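Local coordinates for protein xylose isomerase-like TIM barrel (Anabaena variabilis ATCC 29413, PDB 2QW5) that binds zinc and d-xylose at the mouth of a closed eight-stranded barrel and is probably a sugar or sugar-phosphate isomerase or epimerase, at residues A[325-328]-A[329-333]; A[227-230]-A[231-235]. One frame throughout, in Å; residues are numbered along the deposited sequence.

Interaction 1 (A[325-328]-A[329-333]); sequences TRKE and LKKIG
Leu329, Lys330 and Lys331 each give their backbone N-H to the carbonyl oxygen four residues earlier, with Lys330 N lying 2.8 Å from Arg326 O, while the bond from Ile332 N to Glu328 O, at 3.4 Å, is weak. On the outer side, Lys327, Glu328 and Lys331 form a salt-bridge network around a single carboxylate oxygen. Glu328 OE2 accepts from Lys327 NZ at 2.8 Å and from Lys331 NZ at 2.9 Å. Both ammonium groups come to the same face of the carboxylate; Lys327 meets the oxygen on its anti side, whereas Lys331 stands above the plane, 36° out of it. The glutamate chain is bent at chi2 (-66°), and Lys331 runs extended beside it, CD passing near OE1. Lys327 gets there by bending its last two torsions, which leaves Lys327 NZ and Lys331 NZ 3.8 Å apart, a like-charge pair that the shared carboxylate probably offsets. A glutamine in place of Glu328 would probably leave the two neighbouring ammonium groups without the negative charge they share. On the inner side, Thr325 CG2 lies alongside Leu329 CD1 at 3.8 Å, while Thr325 OG1 is hydrogen-bonded to Ala321 O one turn back. Leu329 and Ile332 both pack on Leu267 of helix 263-273, and Thr325 and Leu329 reach Ile11 of strand 11-14. This is an amphipathic C-terminal helix of a TIM barrel, with a salt-bridge network of adjacent and i to i+3 residues outward and aliphatic groups inward.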
ATOM      1  N   THR A 325     -17.681 -31.867 -14.560  1.00 20.64           N
ATOM      2  CA  THR A 325     -16.390 -32.514 -14.882  1.00 21.56           C
ATOM      3  C   THR A 325     -16.613 -33.911 -15.484  1.00 21.32           C
ATOM      4  O   THR A 325     -16.007 -34.258 -16.501  1.00 19.78           O
ATOM      5  CB  THR A 325     -15.456 -32.596 -13.638  1.00 19.04           C
ATOM      6  OG1 THR A 325     -15.257 -31.270 -13.105  1.00 20.68           O
ATOM      7  CG2 THR A 325     -14.107 -33.258 -13.971  1.00 17.28           C
ATOM      8  N   ARG A 326     -17.488 -34.698 -14.858  1.00 18.91           N
ATOM      9  CA  ARG A 326     -17.824 -36.044 -15.365  1.00 22.52           C
ATOM     10  C   ARG A 326     -18.568 -36.011 -16.709  1.00 24.61           C
ATOM     11  O   ARG A 326     -18.261 -36.840 -17.590  1.00 27.35           O
ATOM     12  CB  ARG A 326     -18.628 -36.864 -14.329  1.00 19.90           C
ATOM     13  CG  ARG A 326     -17.788 -37.264 -13.169  1.00 28.17           C
ATOM     14  CD  ARG A 326     -18.225 -38.551 -12.527  1.00 44.19           C
ATOM     15  NE  ARG A 326     -17.300 -39.008 -11.475  1.00 47.94           N
ATOM     16  CZ  ARG A 326     -16.104 -39.596 -11.676  1.00 49.20           C
ATOM     17  NH1 ARG A 326     -15.549 -39.744 -12.896  1.00 43.60           N
ATOM     18  NH2 ARG A 326     -15.416 -39.983 -10.601  1.00 54.14           N
ATOM     19  N   LYS A 327     -19.472 -35.032 -16.876  1.00 24.76           N
ATOM     20  CA  LYS A 327     -20.221 -34.841 -18.107  1.00 25.83           C
ATOM     21  C   LYS A 327     -19.264 -34.573 -19.252  1.00 24.32           C
ATOM     22  O   LYS A 327     -19.362 -35.170 -20.319  1.00 26.86           O
ATOM     23  CB  LYS A 327     -21.197 -33.658 -18.006  1.00 25.72           C
ATOM     24  CG  LYS A 327     -22.302 -33.714 -19.067  1.00 34.79           C
ATOM     25  CD  LYS A 327     -23.340 -32.577 -19.062  1.00 35.35           C
ATOM     26  CE  LYS A 327     -22.975 -31.408 -20.001  1.00 47.90           C
ATOM     27  NZ  LYS A 327     -21.827 -30.583 -19.519  1.00 50.38           N
ATOM     28  N   GLU A 328     -18.316 -33.688 -19.003  1.00 24.07           N
ATOM     29  CA  GLU A 328     -17.339 -33.269 -20.011  1.00 22.99           C
ATOM     30  C   GLU A 328     -16.289 -34.312 -20.308  1.00 24.70           C
ATOM     31  O   GLU A 328     -15.827 -34.425 -21.457  1.00 24.09           O
ATOM     32  CB  GLU A 328     -16.717 -31.939 -19.581  1.00 22.05           C
ATOM     33  CG  GLU A 328     -17.762 -30.798 -19.545  1.00 25.89           C
ATOM     34  CD  GLU A 328     -18.334 -30.432 -20.906  1.00 28.78           C
ATOM     35  OE1 GLU A 328     -17.650 -30.614 -21.946  1.00 26.88           O
ATOM     36  OE2 GLU A 328     -19.480 -29.937 -20.910  1.00 29.46           O
ATOM     37  N   LEU A 329     -15.881 -35.028 -19.272  1.00 24.18           N
ATOM     38  CA  LEU A 329     -14.998 -36.183 -19.435  1.00 27.48           C
ATOM     39  C   LEU A 329     -15.722 -37.262 -20.252  1.00 28.51           C
ATOM     40  O   LEU A 329     -15.134 -37.809 -21.167  1.00 27.30           O
ATOM     41  CB  LEU A 329     -14.511 -36.759 -18.111  1.00 24.43           C
ATOM     42  CG  LEU A 329     -13.411 -35.976 -17.403  1.00 22.81           C
ATOM     43  CD1 LEU A 329     -13.341 -36.457 -15.948  1.00 20.04           C
ATOM     44  CD2 LEU A 329     -12.043 -36.046 -18.138  1.00 26.53           C
ATOM     45  N   LYS A 330     -16.991 -37.524 -19.948  1.00 30.17           N
ATOM     46  CA  LYS A 330     -17.789 -38.500 -20.722  1.00 32.07           C
ATOM     47  C   LYS A 330     -17.857 -38.148 -22.214  1.00 33.07           C
ATOM     48  O   LYS A 330     -17.771 -39.049 -23.037  1.00 32.86           O
ATOM     49  CB  LYS A 330     -19.194 -38.661 -20.139  1.00 32.34           C
ATOM     50  CG  LYS A 330     -20.004 -39.794 -20.736  1.00 35.38           C
ATOM     51  CD  LYS A 330     -21.351 -39.914 -20.043  1.00 37.92           C
ATOM     52  CE  LYS A 330     -22.238 -40.963 -20.714  1.00 42.89           C
ATOM     53  NZ  LYS A 330     -21.627 -42.305 -20.603  1.00 51.18           N
ATOM     54  N   LYS A 331     -17.985 -36.861 -22.552  1.00 32.29           N
ATOM     55  CA  LYS A 331     -18.008 -36.398 -23.943  1.00 33.95           C
ATOM     56  C   LYS A 331     -16.730 -36.691 -24.707  1.00 35.70           C
ATOM     57  O   LYS A 331     -16.792 -36.929 -25.900  1.00 38.25           O
ATOM     58  CB  LYS A 331     -18.257 -34.893 -24.053  1.00 32.72           C
ATOM     59  CG  LYS A 331     -19.636 -34.442 -23.677  1.00 37.50           C
ATOM     60  CD  LYS A 331     -19.746 -32.942 -23.843  1.00 33.29           C
ATOM     61  CE  LYS A 331     -20.987 -32.391 -23.208  1.00 38.68           C
ATOM     62  NZ  LYS A 331     -20.958 -30.908 -23.241  1.00 40.61           N
ATOM     63  N   ILE A 332     -15.592 -36.661 -24.030  1.00 37.18           N
ATOM     64  CA  ILE A 332     -14.291 -36.924 -24.648  1.00 40.12           C
ATOM     65  C   ILE A 332     -14.092 -38.424 -24.926  1.00 41.23           C
ATOM     66  O   ILE A 332     -13.443 -38.767 -25.910  1.00 42.80           O
ATOM     67  CB  ILE A 332     -13.145 -36.330 -23.784  1.00 40.34           C
ATOM     68  CG1 ILE A 332     -13.277 -34.806 -23.763  1.00 40.68           C
ATOM     69  CG2 ILE A 332     -11.738 -36.695 -24.324  1.00 39.00           C
ATOM     70  CD1 ILE A 332     -12.443 -34.206 -22.752  1.00 35.10           C
ATOM     71  N   GLY A 333     -14.640 -39.300 -24.072  1.00 43.95           N
ATOM     72  CA  GLY A 333     -14.542 -40.756 -24.246  1.00 44.65           C
ATOM     73  C   GLY A 333     -15.339 -41.284 -25.447  1.00 48.58           C
ATOM     74  O   GLY A 333     -16.556 -41.036 -25.600  1.00 50.76           O
TER

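Interaction 2 (A[227-230]-A[231-235]); sequences PEIF and KTQVE
Phe230 and Val234 meet one helical turn apart, the aromatic ring against a methyl. From CB, which lies beside Lys231 N just ahead in the chain, CG goes anti to the backbone nitrogen (chi1 178°), and this carries the ring along the helix toward Val234. CG lies beside Lys231 N. Of the ring atoms beyond it, CD1 and CD2 are the farther from Val234 CG2, CE1 and CE2 are nearer, and Phe230 CZ at the tip is closest, 3.4 Å from Val234 CG2. CG2 therefore sits over one face, 3.7 Å from the ring centroid and displaced toward the rim, a CH-pi contact. Gln233 OE1 lies at the ring edge, near its plane. The amide end of Gln233 also crosses Ile229, whose CG2 is 3.8 Å from NE2.

Ile229 O is gripped twice. Gln233 N binds it at 3.1 Å, and Thr232 OG1 donates a 2.6 Å bond in the carbonyl plane, on a lone pair. Thr232 can do this because chi1 (70°) sets its hydroxyl between its own backbone nitrogen and carbonyl carbon, turned back over the preceding turn. Val234 N to Phe230 O, at 2.8 Å, is a short backbone bond, whereas that from Thr232 N to Glu228 O is long and weak.

Phe230 rests inward on Ile215 of strand 211-216, as does Val234, and its ring meets that of Phe266 in helix 263-273 with the planes about 15° apart. Leu196 of helix 196-203 touches both Phe230 and Gln233. Trp260 of the second subunit meets the phenylalanine ring edge-to-face, so this first part of helix 227-240 joins the barrel wall, two neighbouring helices and the subunit interface.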
ATOM      1  N   PRO A 227      -4.776 -23.420 -27.799  1.00 21.02           N
ATOM      2  CA  PRO A 227      -4.853 -24.881 -27.894  1.00 23.82           C
ATOM      3  C   PRO A 227      -3.793 -25.620 -28.732  1.00 23.47           C
ATOM      4  O   PRO A 227      -3.427 -26.754 -28.346  1.00 20.42           O
ATOM      5  CB  PRO A 227      -6.295 -25.119 -28.342  1.00 22.62           C
ATOM      6  CG  PRO A 227      -6.698 -23.895 -28.983  1.00 21.14           C
ATOM      7  CD  PRO A 227      -5.999 -22.782 -28.312  1.00 22.37           C
ATOM      8  N   GLU A 228      -3.261 -24.992 -29.794  1.00 24.59           N
ATOM      9  CA  GLU A 228      -2.264 -25.669 -30.655  1.00 25.89           C
ATOM     10  C   GLU A 228      -0.930 -25.813 -29.949  1.00 22.07           C
ATOM     11  O   GLU A 228      -0.376 -26.909 -29.905  1.00 18.64           O
ATOM     12  CB  GLU A 228      -2.067 -25.007 -32.047  1.00 27.59           C
ATOM     13  CG  GLU A 228      -3.276 -25.011 -32.955  1.00 32.85           C
ATOM     14  CD  GLU A 228      -4.333 -23.954 -32.609  1.00 44.73           C
ATOM     15  OE1 GLU A 228      -4.049 -22.955 -31.879  1.00 44.45           O
ATOM     16  OE2 GLU A 228      -5.478 -24.129 -33.083  1.00 59.05           O
ATOM     17  N   ILE A 229      -0.418 -24.702 -29.406  1.00 19.54           N
ATOM     18  CA  ILE A 229       0.824 -24.707 -28.629  1.00 19.27           C
ATOM     19  C   ILE A 229       0.641 -25.560 -27.358  1.00 19.66           C
ATOM     20  O   ILE A 229       1.492 -26.356 -27.035  1.00 17.38           O
ATOM     21  CB  ILE A 229       1.281 -23.284 -28.310  1.00 19.81           C
ATOM     22  CG1 ILE A 229       1.729 -22.606 -29.618  1.00 20.72           C
ATOM     23  CG2 ILE A 229       2.397 -23.283 -27.253  1.00 14.51           C
ATOM     24  CD1 ILE A 229       1.789 -21.074 -29.553  1.00 21.57           C
ATOM     25  N   PHE A 230      -0.508 -25.448 -26.692  1.00 17.76           N
ATOM     26  CA  PHE A 230      -0.798 -26.257 -25.504  1.00 18.05           C
ATOM     27  C   PHE A 230      -0.729 -27.784 -25.708  1.00 17.87           C
ATOM     28  O   PHE A 230      -0.157 -28.497 -24.862  1.00 18.24           O
ATOM     29  CB  PHE A 230      -2.164 -25.886 -24.966  1.00 17.30           C
ATOM     30  CG  PHE A 230      -2.581 -26.697 -23.782  1.00 18.27           C
ATOM     31  CD1 PHE A 230      -1.902 -26.561 -22.569  1.00 25.25           C
ATOM     32  CD2 PHE A 230      -3.678 -27.565 -23.853  1.00 21.17           C
ATOM     33  CE1 PHE A 230      -2.306 -27.285 -21.449  1.00 19.96           C
ATOM     34  CE2 PHE A 230      -4.070 -28.287 -22.751  1.00 16.86           C
ATOM     35  CZ  PHE A 230      -3.381 -28.155 -21.554  1.00 19.44           C
ATOM     36  N   LYS A 231      -1.282 -28.248 -26.827  1.00 18.74           N
ATOM     37  CA  LYS A 231      -1.240 -29.648 -27.223  1.00 19.99           C
ATOM     38  C   LYS A 231       0.217 -30.147 -27.350  1.00 17.25           C
ATOM     39  O   LYS A 231       0.530 -31.239 -26.892  1.00 20.10           O
ATOM     40  CB  LYS A 231      -2.061 -29.862 -28.519  1.00 22.87           C
ATOM     41  CG  LYS A 231      -2.151 -31.332 -28.977  1.00 28.91           C
ATOM     42  CD  LYS A 231      -2.998 -31.605 -30.236  1.00 30.27           C
ATOM     43  CE  LYS A 231      -2.747 -33.062 -30.730  1.00 37.50           C
ATOM     44  NZ  LYS A 231      -3.604 -33.515 -31.856  1.00 40.45           N
ATOM     45  N   THR A 232       1.092 -29.354 -27.972  1.00 18.43           N
ATOM     46  CA  THR A 232       2.504 -29.698 -28.088  1.00 17.72           C
ATOM     47  C   THR A 232       3.202 -29.772 -26.707  1.00 20.65           C
ATOM     48  O   THR A 232       4.088 -30.622 -26.479  1.00 19.77           O
ATOM     49  CB  THR A 232       3.323 -28.706 -28.954  1.00 18.15           C
ATOM     50  OG1 THR A 232       3.466 -27.439 -28.288  1.00 18.61           O
ATOM     51  CG2 THR A 232       2.722 -28.517 -30.287  1.00 22.26           C
ATOM     52  N   GLN A 233       2.847 -28.834 -25.814  1.00 20.54           N
ATOM     53  CA  GLN A 233       3.397 -28.801 -24.456  1.00 19.57           C
ATOM     54  C   GLN A 233       2.910 -30.028 -23.645  1.00 18.70           C
ATOM     55  O   GLN A 233       3.713 -30.657 -22.938  1.00 19.01           O
ATOM     56  CB  GLN A 233       3.029 -27.478 -23.761  1.00 18.47           C
ATOM     57  CG  GLN A 233       3.684 -26.264 -24.380  1.00 20.88           C
ATOM     58  CD  GLN A 233       3.120 -24.907 -23.909  1.00 17.43           C
ATOM     59  OE1 GLN A 233       1.916 -24.755 -23.628  1.00 19.05           O
ATOM     60  NE2 GLN A 233       3.991 -23.905 -23.885  1.00 20.64           N
ATOM     61  N   VAL A 234       1.618 -30.359 -23.736  1.00 20.88           N
ATOM     62  CA  VAL A 234       1.079 -31.562 -23.072  1.00 18.04           C
ATOM     63  C   VAL A 234       1.796 -32.852 -23.531  1.00 19.91           C
ATOM     64  O   VAL A 234       2.275 -33.655 -22.700  1.00 21.34           O
ATOM     65  CB  VAL A 234      -0.479 -31.705 -23.225  1.00 16.81           C
ATOM     66  CG1 VAL A 234      -0.936 -33.060 -22.756  1.00 16.84           C
ATOM     67  CG2 VAL A 234      -1.186 -30.623 -22.448  1.00 20.89           C
ATOM     68  N   GLU A 235       1.892 -33.036 -24.843  1.00 21.32           N
ATOM     69  CA  GLU A 235       2.584 -34.208 -25.408  1.00 26.75           C
ATOM     70  C   GLU A 235       4.062 -34.261 -24.971  1.00 23.87           C
ATOM     71  O   GLU A 235       4.556 -35.326 -24.638  1.00 22.00           O
ATOM     72  CB  GLU A 235       2.430 -34.239 -26.944  1.00 29.04           C
ATOM     73  CG  GLU A 235       0.954 -34.428 -27.406  1.00 36.20           C
ATOM     74  CD  GLU A 235       0.674 -34.111 -28.910  1.00 40.38           C
ATOM     75  OE1 GLU A 235       1.532 -33.518 -29.633  1.00 56.81           O
ATOM     76  OE2 GLU A 235      -0.447 -34.457 -29.354  1.00 52.58           O
TER

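Both contacts run along short lengths of helix in the outer layer of the barrel, their centres 20 Å apart and not touching. Helix 263-273 links them: interaction 1 packs on its Leu267 and Val271, interaction 2 on its Pro269, Ile270 and Val273. Interaction 1 is a surface contact whose distinctive chemistry is ionic, with only one buried residue and no other subunit against it. Interaction 2 is partly buried, carried by an aromatic-methyl contact and a side-chain hydroxyl bond to the backbone, and is partly covered by a second subunit. The strands beneath differ too, 11-14 for interaction 1 and 211-216 for interaction 2, the latter ending in the zinc ligand Asp216.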